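Local coordinates for Sso-CP2 metallo-carboxypetidase (Sulfolobus solfataricus, PDB 4MMO), which probably hydrolyses peptides from their carboxyl end as a zinc-dependent carboxypeptidase of the M20 family, at residues 143-146 and 147-151; 327-331 and 332-336. All coordinates share one frame; numbering follows the deposited sequence.

Interaction 1: 143-146 and 147-151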
# COMPACT_ATOMS: atom_id res chain seq x y z
N ASN A 143 0.76 -13.89 23.77
CA ASN A 143 0.21 -14.69 24.86
C ASN A 143 1.16 -14.93 26.03
O ASN A 143 0.88 -15.77 26.89
CB ASN A 143 -0.28 -16.04 24.31
CG ASN A 143 -1.41 -15.87 23.32
OD1 ASN A 143 -2.49 -15.38 23.66
ND2 ASN A 143 -1.17 -16.26 22.07
N LEU A 144 2.27 -14.20 26.08
CA LEU A 144 3.28 -14.44 27.12
C LEU A 144 2.88 -13.86 28.47
O LEU A 144 3.17 -14.45 29.51
CB LEU A 144 4.64 -13.89 26.70
CG LEU A 144 5.76 -14.12 27.74
CD1 LEU A 144 5.97 -15.60 27.99
CD2 LEU A 144 7.06 -13.46 27.29
N GLU A 145 2.24 -12.69 28.46
CA GLU A 145 1.87 -12.03 29.70
C GLU A 145 0.88 -12.86 30.50
O GLU A 145 1.03 -13.03 31.71
CB GLU A 145 1.29 -10.64 29.43
CG GLU A 145 0.92 -9.89 30.71
CD GLU A 145 0.44 -8.48 30.44
OE1 GLU A 145 0.45 -8.06 29.26
OE2 GLU A 145 0.06 -7.79 31.41
N ASP A 146 -0.14 -13.39 29.82
CA ASP A 146 -1.16 -14.20 30.48
C ASP A 146 -0.52 -15.38 31.20
O ASP A 146 -0.93 -15.75 32.30
CB ASP A 146 -2.19 -14.71 29.47
CG ASP A 146 -3.08 -13.61 28.93
OD1 ASP A 146 -3.29 -12.61 29.65
OD2 ASP A 146 -3.57 -13.74 27.79
N TYR A 147 0.49 -15.98 30.58
CA TYR A 147 1.20 -17.08 31.21
C TYR A 147 1.98 -16.62 32.44
O TYR A 147 2.00 -17.30 33.47
CB TYR A 147 2.14 -17.75 30.22
CG TYR A 147 3.17 -18.62 30.90
CD1 TYR A 147 2.83 -19.87 31.38
CD2 TYR A 147 4.47 -18.17 31.07
CE1 TYR A 147 3.77 -20.66 32.02
CE2 TYR A 147 5.40 -18.95 31.71
CZ TYR A 147 5.05 -20.20 32.18
OH TYR A 147 5.99 -20.98 32.81
N ILE A 148 2.63 -15.47 32.33
CA ILE A 148 3.47 -14.97 33.42
C ILE A 148 2.62 -14.56 34.62
O ILE A 148 2.99 -14.82 35.77
CB ILE A 148 4.36 -13.80 32.96
CG1 ILE A 148 5.45 -14.32 32.02
CG2 ILE A 148 5.00 -13.08 34.16
CD1 ILE A 148 6.30 -13.24 31.38
N GLU A 149 1.49 -13.92 34.36
CA GLU A 149 0.64 -13.42 35.44
C GLU A 149 0.05 -14.55 36.29
O GLU A 149 -0.33 -14.32 37.44
CB GLU A 149 -0.48 -12.55 34.89
CG GLU A 149 -0.01 -11.28 34.17
CD GLU A 149 0.49 -10.20 35.12
OE1 GLU A 149 0.77 -10.50 36.30
OE2 GLU A 149 0.60 -9.04 34.68
N LYS A 150 -0.01 -15.76 35.74
CA LYS A 150 -0.55 -16.90 36.47
C LYS A 150 0.55 -17.72 37.14
O LYS A 150 0.27 -18.65 37.90
CB LYS A 150 -1.38 -17.80 35.53
CG LYS A 150 -0.60 -18.94 34.90
CD LYS A 150 -1.41 -19.66 33.83
CE LYS A 150 -0.78 -21.00 33.45
NZ LYS A 150 -0.89 -22.00 34.56
N ASN A 151 1.81 -17.37 36.87
CA ASN A 151 2.95 -18.11 37.38
C ASN A 151 4.00 -17.22 38.05
O ASN A 151 5.19 -17.53 38.03
CB ASN A 151 3.60 -18.91 36.24
CG ASN A 151 2.68 -19.97 35.67
OD1 ASN A 151 2.25 -19.89 34.52
ND2 ASN A 151 2.38 -20.97 36.48
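I148 N donates to L144 O at 3.0 Å, and E149 N donates to E145 O at 2.8 Å. These two i to i+4 bonds satisfy both carbonyls in the first turn of a short helix. Beyond them, N151 N bonds to I148 O, while K150 N makes a weak bond to Y147 O. N143 N, just before the helix, hydrogen-bonds to E136 OE1.

On the buried side, I148 CD1 rests against L144 CG at 3.8 Å; branched aliphatic residues suit this side, where L385 touches both. Y147 turns its ring away from the helix, with CG anti to the backbone N (chi1 164°), toward L132, V53 and Y55 of neighbouring strands.

The outer side is acidic. E145 and E149 lie alongside each other, with E145 CG 3.8 Å from E149 CG. At their ends E145 OE2 comes to 3.5 Å from E149 OE2, an approach that probably costs some repulsion. K389 gives E145 a long, weak ion pair, which may ease it; D146 OD2 has a similar weak pair with K49.

The whole is a short amphipathic helix of the M20 catalytic domain, packed against its mixed beta-sheet.

Interaction 2: 327-331 and 332-336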
# COMPACT_ATOMS: atom_id res chain seq x y z
N LYS A 327 -8.54 9.38 21.28
CA LYS A 327 -9.11 10.71 21.49
C LYS A 327 -8.75 11.61 20.32
O LYS A 327 -9.58 12.38 19.83
CB LYS A 327 -8.61 11.32 22.80
CG LYS A 327 -9.42 10.91 24.02
CD LYS A 327 -8.81 11.45 25.31
CE LYS A 327 -9.69 11.14 26.52
NZ LYS A 327 -9.66 9.70 26.89
N HIS A 328 -7.51 11.51 19.85
CA HIS A 328 -7.04 12.30 18.73
C HIS A 328 -7.81 11.98 17.44
O HIS A 328 -8.22 12.88 16.71
CB HIS A 328 -5.55 12.06 18.51
CG HIS A 328 -4.99 12.74 17.30
ND1 HIS A 328 -4.44 14.00 17.35
CD2 HIS A 328 -4.91 12.34 16.01
CE1 HIS A 328 -4.04 14.35 16.14
NE2 HIS A 328 -4.31 13.36 15.31
N LEU A 329 -7.99 10.69 17.16
CA LEU A 329 -8.70 10.27 15.96
C LEU A 329 -10.16 10.74 15.95
O LEU A 329 -10.72 11.02 14.89
CB LEU A 329 -8.63 8.75 15.80
CG LEU A 329 -7.24 8.19 15.48
CD1 LEU A 329 -7.27 6.67 15.49
CD2 LEU A 329 -6.73 8.70 14.13
N GLN A 330 -10.77 10.83 17.13
CA GLN A 330 -12.12 11.39 17.26
C GLN A 330 -12.15 12.81 16.71
O GLN A 330 -12.96 13.14 15.85
CB GLN A 330 -12.57 11.41 18.72
CG GLN A 330 -12.78 10.04 19.35
CD GLN A 330 -12.87 10.12 20.87
OE1 GLN A 330 -13.23 11.15 21.43
NE2 GLN A 330 -12.54 9.01 21.54
N LYS A 331 -11.25 13.65 17.22
CA LYS A 331 -11.16 15.05 16.81
C LYS A 331 -10.87 15.19 15.32
O LYS A 331 -11.35 16.12 14.67
CB LYS A 331 -10.07 15.76 17.61
CG LYS A 331 -10.39 15.94 19.08
CD LYS A 331 -9.20 16.48 19.85
CE LYS A 331 -9.52 16.68 21.32
NZ LYS A 331 -10.08 15.45 21.94
N ALA A 332 -10.09 14.26 14.77
CA ALA A 332 -9.71 14.32 13.37
C ALA A 332 -10.82 13.80 12.47
O ALA A 332 -10.67 13.73 11.25
CB ALA A 332 -8.43 13.53 13.14
N GLY A 333 -11.95 13.43 13.08
CA GLY A 333 -13.11 12.97 12.33
C GLY A 333 -12.93 11.58 11.75
O GLY A 333 -13.48 11.27 10.70
N PHE A 334 -12.16 10.75 12.44
CA PHE A 334 -11.93 9.38 11.98
C PHE A 334 -13.23 8.59 12.05
O PHE A 334 -13.91 8.58 13.08
CB PHE A 334 -10.83 8.71 12.82
CG PHE A 334 -10.56 7.28 12.41
CD1 PHE A 334 -9.90 7.00 11.23
CD2 PHE A 334 -10.95 6.23 13.22
CE1 PHE A 334 -9.64 5.69 10.85
CE2 PHE A 334 -10.70 4.92 12.85
CZ PHE A 334 -10.04 4.65 11.67
N ASN A 335 -13.57 7.94 10.95
CA ASN A 335 -14.82 7.21 10.83
C ASN A 335 -14.56 5.80 10.32
O ASN A 335 -14.83 5.48 9.16
CB ASN A 335 -15.77 7.94 9.89
CG ASN A 335 -17.11 7.24 9.74
OD1 ASN A 335 -17.51 6.46 10.60
ND2 ASN A 335 -17.81 7.53 8.65
N GLY A 336 -14.02 4.95 11.19
CA GLY A 336 -13.70 3.59 10.81
C GLY A 336 -13.26 2.74 11.98
O GLY A 336 -13.47 3.10 13.14
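F334 N donates to L329 O at 2.9 Å and G333 N to Q330 O at 3.0 Å, the pair of bonds that defines a Schellman motif closing helix 318-331.

Among the backbone bonds, A332 N still follows the helical pattern, bonding to H328 O. The next two depart from it. F334 N reaches five residues back to L329 O, whereas G333 N lies well above the carbonyl plane of Q330, 60° out of it, instead of meeting a lone pair. Together the three bonds take up the carbonyls of H328, L329 and Q330 as the chain turns out of the helix. G333 has phi 73°, a positive value that glycine adopts with little strain because it lacks a CB.

The apolar part is carried by L329 and F334. L329 CB meets F334 CB at 3.7 Å, and F334 CG is 4.2 Å from L329 CB, which approaches the ring obliquely. This is the hydrophobic contact often seen across a Schellman turn. F334 CG stands anti to its own N (chi1 179°), carrying the ring away from L329 toward L187 and L189 of strand 178-190. I214 of helix 207-218 touches L329, A332 and F334, and the short A332 side chain is consistent with this close neighbourhood.

Of the polar side chains, H328 bonds through NE2 to T217 OG1, tying the helix end to helix 207-218. Beyond the turn the chain passes the aromatic ring, with G336 N 3.7 Å above one face of F334, offset toward the rim.

Overall arrangement
Interactions 1 and 2 are both local helix contacts, but they belong to different parts of the M20 architecture. Interaction 1 lies beside the mixed sheet of the catalytic part, with the side chain of L144 about 11 Å from the bound zinc ion and about 8 Å from that of the zinc ligand H71. Interaction 2 lies on the antiparallel sheet of the dimerisation part, remote from the metal site, and leads from helix 318-331 into strand 337-348. The centres of interactions 1 and 2 are 33 Å apart and the nearest atoms of the two about 21 Å, with no touch between them. A sulfate ion, probably from the crystallisation liquor, sits about 4 Å from the side chain of Q330.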